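Local coordinates for amidohydrolase (Pseudomonas aeruginosa, PDB 2I5G), which belongs to the M19 membrane dipeptidase family and may hydrolyse dipeptides as a metallodipeptidase, at residues D14-D28 against I246-F258. The protein carries 2 engineered substitutions. Numbering follows the deposited sequence.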
loop_
_atom_site.group_PDB
_atom_site.type_symbol
_atom_site.label_atom_id
_atom_site.label_comp_id
_atom_site.label_asym_id
_atom_site.label_seq_id
_atom_site.Cartn_x
_atom_site.Cartn_y
_atom_site.Cartn_z
ATOM N N ASP A 14 8.414 -10.546 27.189
ATOM C CA ASP A 14 7.564 -9.393 26.926
ATOM C C ASP A 14 7.242 -9.322 25.449
ATOM O O ASP A 14 8.136 -9.226 24.616
ATOM C CB ASP A 14 8.250 -8.104 27.374
ATOM C CG ASP A 14 7.340 -6.894 27.268
ATOM O OD1 ASP A 14 7.701 -5.834 27.827
ATOM O OD2 ASP A 14 6.268 -7.000 26.625
ATOM N N GLY A 15 5.952 -9.364 25.142
ATOM C CA GLY A 15 5.498 -9.330 23.764
ATOM C C GLY A 15 5.813 -8.085 22.953
ATOM O O GLY A 15 5.779 -8.137 21.724
ATOM N N LEU A 16 6.100 -6.967 23.611
ATOM C CA LEU A 16 6.414 -5.758 22.872
ATOM C C LEU A 16 7.147 -4.670 23.638
ATOM O O LEU A 16 6.713 -4.231 24.706
ATOM C CB LEU A 16 5.154 -5.140 22.283
ATOM C CG LEU A 16 5.559 -4.169 21.172
ATOM C CD1 LEU A 16 5.512 -4.912 19.844
ATOM C CD2 LEU A 16 4.638 -2.975 21.134
ATOM N N ILE A 17 8.251 -4.222 23.052
ATOM C CA ILE A 17 9.065 -3.171 23.630
ATOM C C ILE A 17 9.653 -2.297 22.518
ATOM O O ILE A 17 10.243 -2.809 21.571
ATOM C CB ILE A 17 10.201 -3.774 24.490
ATOM C CG1 ILE A 17 9.612 -4.362 25.772
ATOM C CG2 ILE A 17 11.235 -2.712 24.836
ATOM C CD1 ILE A 17 10.650 -4.945 26.726
ATOM N N ILE A 18 9.440 -0.983 22.628
ATOM C CA ILE A 18 9.960 0.015 21.687
ATOM C C ILE A 18 10.619 1.085 22.539
ATOM O O ILE A 18 10.117 2.203 22.655
ATOM C CB ILE A 18 8.864 0.725 20.852
ATOM C CG1 ILE A 18 7.581 0.883 21.670
ATOM C CG2 ILE A 18 8.639 0.001 19.568
ATOM C CD1 ILE A 18 6.819 -0.406 21.902
ATOM N N ALA A 19 11.737 0.724 23.157
ATOM C CA ALA A 19 12.477 1.641 24.007
ATOM C C ALA A 19 13.680 2.175 23.252
ATOM O O ALA A 19 14.109 1.580 22.267
ATOM C CB ALA A 19 12.937 0.917 25.259
ATOM N N LYS A 20 14.210 3.309 23.705
ATOM C CA LYS A 20 15.399 3.895 23.088
ATOM C C LYS A 20 16.504 2.905 23.447
ATOM O O LYS A 20 16.678 2.576 24.620
ATOM C CB LYS A 20 15.702 5.258 23.715
ATOM C CG LYS A 20 16.844 6.015 23.065
ATOM C CD LYS A 20 16.397 6.739 21.806
ATOM C CE LYS A 20 15.540 7.955 22.143
ATOM N NZ LYS A 20 15.083 8.703 20.931
ATOM N N TRP A 21 17.240 2.421 22.455
ATOM C CA TRP A 21 18.294 1.448 22.726
ATOM C C TRP A 21 19.634 2.021 23.173
ATOM O O TRP A 21 20.169 2.944 22.564
ATOM C CB TRP A 21 18.509 0.548 21.507
ATOM C CG TRP A 21 17.601 -0.651 21.458
ATOM C CD1 TRP A 21 16.282 -0.704 21.821
ATOM C CD2 TRP A 21 17.926 -1.949 20.952
ATOM N NE1 TRP A 21 15.768 -1.955 21.568
ATOM C CE2 TRP A 21 16.757 -2.737 21.033
ATOM C CE3 TRP A 21 19.094 -2.525 20.431
ATOM C CZ2 TRP A 21 16.721 -4.068 20.611
ATOM C CZ3 TRP A 21 19.057 -3.849 20.011
ATOM C CH2 TRP A 21 17.878 -4.604 20.104
ATOM N N ASN A 22 20.154 1.460 24.259
ATOM C CA ASN A 22 21.442 1.843 24.822
ATOM C C ASN A 22 21.765 0.836 25.912
ATOM O O ASN A 22 20.930 -0.004 26.238
ATOM C CB ASN A 22 21.415 3.273 25.379
ATOM C CG ASN A 22 20.316 3.493 26.389
ATOM O OD1 ASN A 22 20.277 2.848 27.435
ATOM N ND2 ASN A 22 19.415 4.417 26.085
ATOM N N ARG A 23 22.971 0.900 26.464
ATOM C CA ARG A 23 23.360 -0.053 27.494
ATOM C C ARG A 23 22.509 0.038 28.753
ATOM O O ARG A 23 22.329 -0.952 29.463
ATOM C CB ARG A 23 24.827 0.128 27.875
ATOM C CG ARG A 23 25.325 -0.971 28.799
ATOM C CD ARG A 23 26.803 -0.856 29.088
ATOM N NE ARG A 23 27.259 -1.974 29.906
ATOM C CZ ARG A 23 27.445 -3.208 29.448
ATOM N NH1 ARG A 23 27.218 -3.486 28.172
ATOM N NH2 ARG A 23 27.851 -4.168 30.272
ATOM N N GLU A 24 21.994 1.227 29.037
ATOM C CA GLU A 24 21.184 1.400 30.227
ATOM C C GLU A 24 19.863 0.655 30.107
ATOM O O GLU A 24 19.339 0.149 31.099
ATOM C CB GLU A 24 20.936 2.884 30.498
ATOM C CG GLU A 24 20.077 3.135 31.734
ATOM C CD GLU A 24 20.425 2.203 32.894
ATOM O OE1 GLU A 24 21.570 2.266 33.401
ATOM O OE2 GLU A 24 19.548 1.401 33.294
ATOM N N LEU A 25 19.325 0.586 28.894
ATOM C CA LEU A 25 18.064 -0.110 28.676
ATOM C C LEU A 25 18.316 -1.583 28.939
ATOM O O LEU A 25 17.526 -2.258 29.600
ATOM C CB LEU A 25 17.577 0.098 27.238
ATOM C CG LEU A 25 16.214 -0.484 26.841
ATOM C CD1 LEU A 25 16.343 -1.967 26.566
ATOM C CD2 LEU A 25 15.194 -0.223 27.945
ATOM N N PHE A 26 19.442 -2.064 28.425
ATOM C CA PHE A 26 19.844 -3.454 28.582
ATOM C C PHE A 26 19.980 -3.845 30.046
ATOM O O PHE A 26 19.536 -4.911 30.454
ATOM C CB PHE A 26 21.164 -3.680 27.851
ATOM C CG PHE A 26 21.060 -3.531 26.363
ATOM C CD1 PHE A 26 22.194 -3.302 25.591
ATOM C CD2 PHE A 26 19.826 -3.633 25.725
ATOM C CE1 PHE A 26 22.102 -3.177 24.206
ATOM C CE2 PHE A 26 19.724 -3.510 24.338
ATOM C CZ PHE A 26 20.863 -3.282 23.580
ATOM N N GLU A 27 20.587 -2.970 30.834
ATOM C CA GLU A 27 20.781 -3.234 32.252
ATOM C C GLU A 27 19.465 -3.254 33.036
ATOM O O GLU A 27 19.328 -3.985 34.018
ATOM C CB GLU A 27 21.737 -2.193 32.835
ATOM C CG GLU A 27 23.100 -2.217 32.174
ATOM C CD GLU A 27 23.974 -1.050 32.584
ATOM O OE1 GLU A 27 25.134 -0.973 32.119
ATOM O OE2 GLU A 27 23.495 -0.206 33.370
ATOM N N ASP A 28 18.500 -2.458 32.594
ATOM C CA ASP A 28 17.204 -2.392 33.261
ATOM C C ASP A 28 16.421 -3.660 32.922
ATOM O O ASP A 28 15.527 -4.078 33.664
ATOM C CB ASP A 28 16.447 -1.133 32.814
ATOM C CG ASP A 28 15.437 -0.651 33.851
ATOM O OD1 ASP A 28 15.778 -0.635 35.055
ATOM O OD2 ASP A 28 14.308 -0.272 33.467
ATOM N N ILE A 246 2.176 -11.503 28.270
ATOM C CA ILE A 246 2.476 -10.093 28.476
ATOM C C ILE A 246 3.043 -9.393 27.245
ATOM O O ILE A 246 3.838 -9.970 26.504
ATOM C CB ILE A 246 3.468 -9.920 29.645
ATOM C CG1 ILE A 246 2.781 -10.303 30.951
ATOM C CG2 ILE A 246 3.970 -8.480 29.721
ATOM C CD1 ILE A 246 1.509 -9.514 31.229
ATOM N N GLY A 247 2.611 -8.148 27.048
ATOM C CA GLY A 247 3.071 -7.306 25.949
ATOM C C GLY A 247 3.007 -5.861 26.442
ATOM O O GLY A 247 2.200 -5.059 25.966
ATOM N N THR A 248 3.862 -5.534 27.410
ATOM C CA THR A 248 3.891 -4.208 28.033
ATOM C C THR A 248 3.808 -3.011 27.102
ATOM O O THR A 248 3.047 -2.076 27.352
ATOM C CB THR A 248 5.150 -4.016 28.897
ATOM O OG1 THR A 248 6.286 -3.804 28.049
ATOM C CG2 THR A 248 5.388 -5.234 29.761
ATOM N N ASP A 249 4.603 -3.026 26.042
ATOM C CA ASP A 249 4.609 -1.918 25.106
ATOM C C ASP A 249 5.425 -0.793 25.743
ATOM O O ASP A 249 5.061 0.376 25.662
ATOM C CB ASP A 249 3.171 -1.470 24.827
ATOM C CG ASP A 249 3.058 -0.557 23.620
ATOM O OD1 ASP A 249 3.949 -0.608 22.746
ATOM O OD2 ASP A 249 2.063 0.202 23.532
ATOM N N PHE A 250 6.530 -1.163 26.391
ATOM C CA PHE A 250 7.413 -0.186 27.024
ATOM C C PHE A 250 8.051 0.732 25.980
ATOM O O PHE A 250 8.628 0.261 24.996
ATOM C CB PHE A 250 8.526 -0.890 27.806
ATOM C CG PHE A 250 8.197 -1.137 29.251
ATOM C CD1 PHE A 250 7.776 -0.091 30.074
ATOM C CD2 PHE A 250 8.337 -2.411 29.803
ATOM C CE1 PHE A 250 7.499 -0.307 31.424
ATOM C CE2 PHE A 250 8.062 -2.637 31.154
ATOM C CZ PHE A 250 7.642 -1.581 31.965
ATOM N N THR A 251 7.949 2.038 26.204
ATOM C CA THR A 251 8.510 3.037 25.294
ATOM C C THR A 251 9.655 3.769 25.999
ATOM O O THR A 251 10.015 4.897 25.644
ATOM C CB THR A 251 7.439 4.064 24.884
ATOM O OG1 THR A 251 7.016 4.806 26.035
ATOM C CG2 THR A 251 6.237 3.362 24.293
ATOM N N GLN A 252 10.221 3.097 26.996
ATOM C CA GLN A 252 11.303 3.628 27.813
ATOM C C GLN A 252 12.436 4.363 27.092
ATOM O O GLN A 252 13.130 3.803 26.240
ATOM C CB GLN A 252 11.886 2.502 28.660
ATOM C CG GLN A 252 12.664 2.989 29.851
ATOM C CD GLN A 252 13.078 1.864 30.766
ATOM O OE1 GLN A 252 12.240 1.112 31.260
ATOM N NE2 GLN A 252 14.379 1.745 31.002
ATOM N N GLY A 253 12.613 5.632 27.457
ATOM C CA GLY A 253 13.666 6.444 26.874
ATOM C C GLY A 253 13.270 7.359 25.729
ATOM O O GLY A 253 14.002 8.286 25.389
ATOM N N HIS A 254 12.114 7.114 25.128
ATOM C CA HIS A 254 11.683 7.941 24.012
ATOM C C HIS A 254 11.070 9.260 24.427
ATOM O O HIS A 254 10.597 9.411 25.554
ATOM C CB HIS A 254 10.715 7.162 23.127
ATOM C CG HIS A 254 11.396 6.217 22.189
ATOM N ND1 HIS A 254 12.326 6.638 21.264
ATOM C CD2 HIS A 254 11.280 4.879 22.029
ATOM C CE1 HIS A 254 12.754 5.598 20.572
ATOM N NE2 HIS A 254 12.135 4.518 21.016
ATOM N N GLY A 255 11.079 10.216 23.500
ATOM C CA GLY A 255 10.530 11.527 23.786
ATOM C C GLY A 255 9.401 11.996 22.890
ATOM O O GLY A 255 8.678 11.194 22.290
ATOM N N HIS A 256 9.272 13.318 22.805
ATOM C CA HIS A 256 8.240 14.000 22.024
ATOM C C HIS A 256 8.219 13.668 20.533
ATOM O O HIS A 256 7.178 13.317 19.984
ATOM C CB HIS A 256 8.399 15.517 22.199
ATOM C CG HIS A 256 7.236 16.310 21.693
ATOM N ND1 HIS A 256 5.988 16.255 22.277
ATOM C CD2 HIS A 256 7.124 17.161 20.645
ATOM C CE1 HIS A 256 5.158 17.038 21.610
ATOM N NE2 HIS A 256 5.823 17.599 20.616
ATOM N N ASP A 257 9.366 13.801 19.879
ATOM C CA ASP A 257 9.473 13.520 18.455
ATOM C C ASP A 257 8.987 12.105 18.135
ATOM O O ASP A 257 8.302 11.889 17.132
ATOM C CB ASP A 257 10.931 13.689 17.998
ATOM C CG ASP A 257 11.402 15.141 18.047
ATOM O OD1 ASP A 257 10.912 15.905 18.904
ATOM O OD2 ASP A 257 12.276 15.518 17.238
ATOM N N PHE A 258 9.344 11.153 18.997
ATOM C CA PHE A 258 8.975 9.748 18.829
ATOM C C PHE A 258 7.471 9.506 18.855
ATOM O O PHE A 258 6.955 8.719 18.063
ATOM C CB PHE A 258 9.633 8.905 19.921
ATOM C CG PHE A 258 9.248 7.446 19.893
ATOM C CD1 PHE A 258 9.811 6.580 18.967
ATOM C CD2 PHE A 258 8.341 6.932 20.822
ATOM C CE1 PHE A 258 9.481 5.217 18.970
ATOM C CE2 PHE A 258 8.006 5.574 20.832
ATOM C CZ PHE A 258 8.578 4.718 19.906
HETATM O O HOH W 1 12.762 1.875 19.521
HETATM O O HOH W 2 13.151 10.446 20.800
HETATM O O HOH W 3 13.417 8.632 19.074
#
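Asp-14 OD2 accepts two backbone N-H groups: a weak bond from Thr-248 N across the contact (2.9 Å) and a nearly straight one from Leu-16 N, which closes an Asx turn and comes from above the carboxylate plane. With CG anti to the backbone N (chi1 -173°), the short aspartate also brings OD1 to the hydroxyl of Thr-248, which donates over a distance modelled as doubtfully short. Gly-15 N donates to Ile-246 O; lacking a side chain, Gly-15 lets its CA come within 3.8 Å of Gly-247 CA. Asp-249 N donates to Leu-16 O, and Ile-18 N meets Phe-250 O almost head-on (2.8 Å), while Ile-17 CG1 packs on Phe-250 CB. The first barrel strand, 13-17, thus meets the chain leaving the last, 244-246, consistent with closure of this family's TIM barrel. Lys-20 N donates to Gln-252 O (2.8 Å) in the type II turn Thr-251 to His-254, where the positive phi of Gly-253 suits glycine. Phe-258 covers the His-254 ring centre; Lys-20 N lies over the opposite face, toward the rim, and Ile-18 O nears CD2 at the edge (3.0 Å). Gln-252, long and extended, reaches helix 23-31: its NE2 donates to Asp-28 OD2 (3.2 Å), which also accepts from Gly-288 N, while Val-287 N holds OE1.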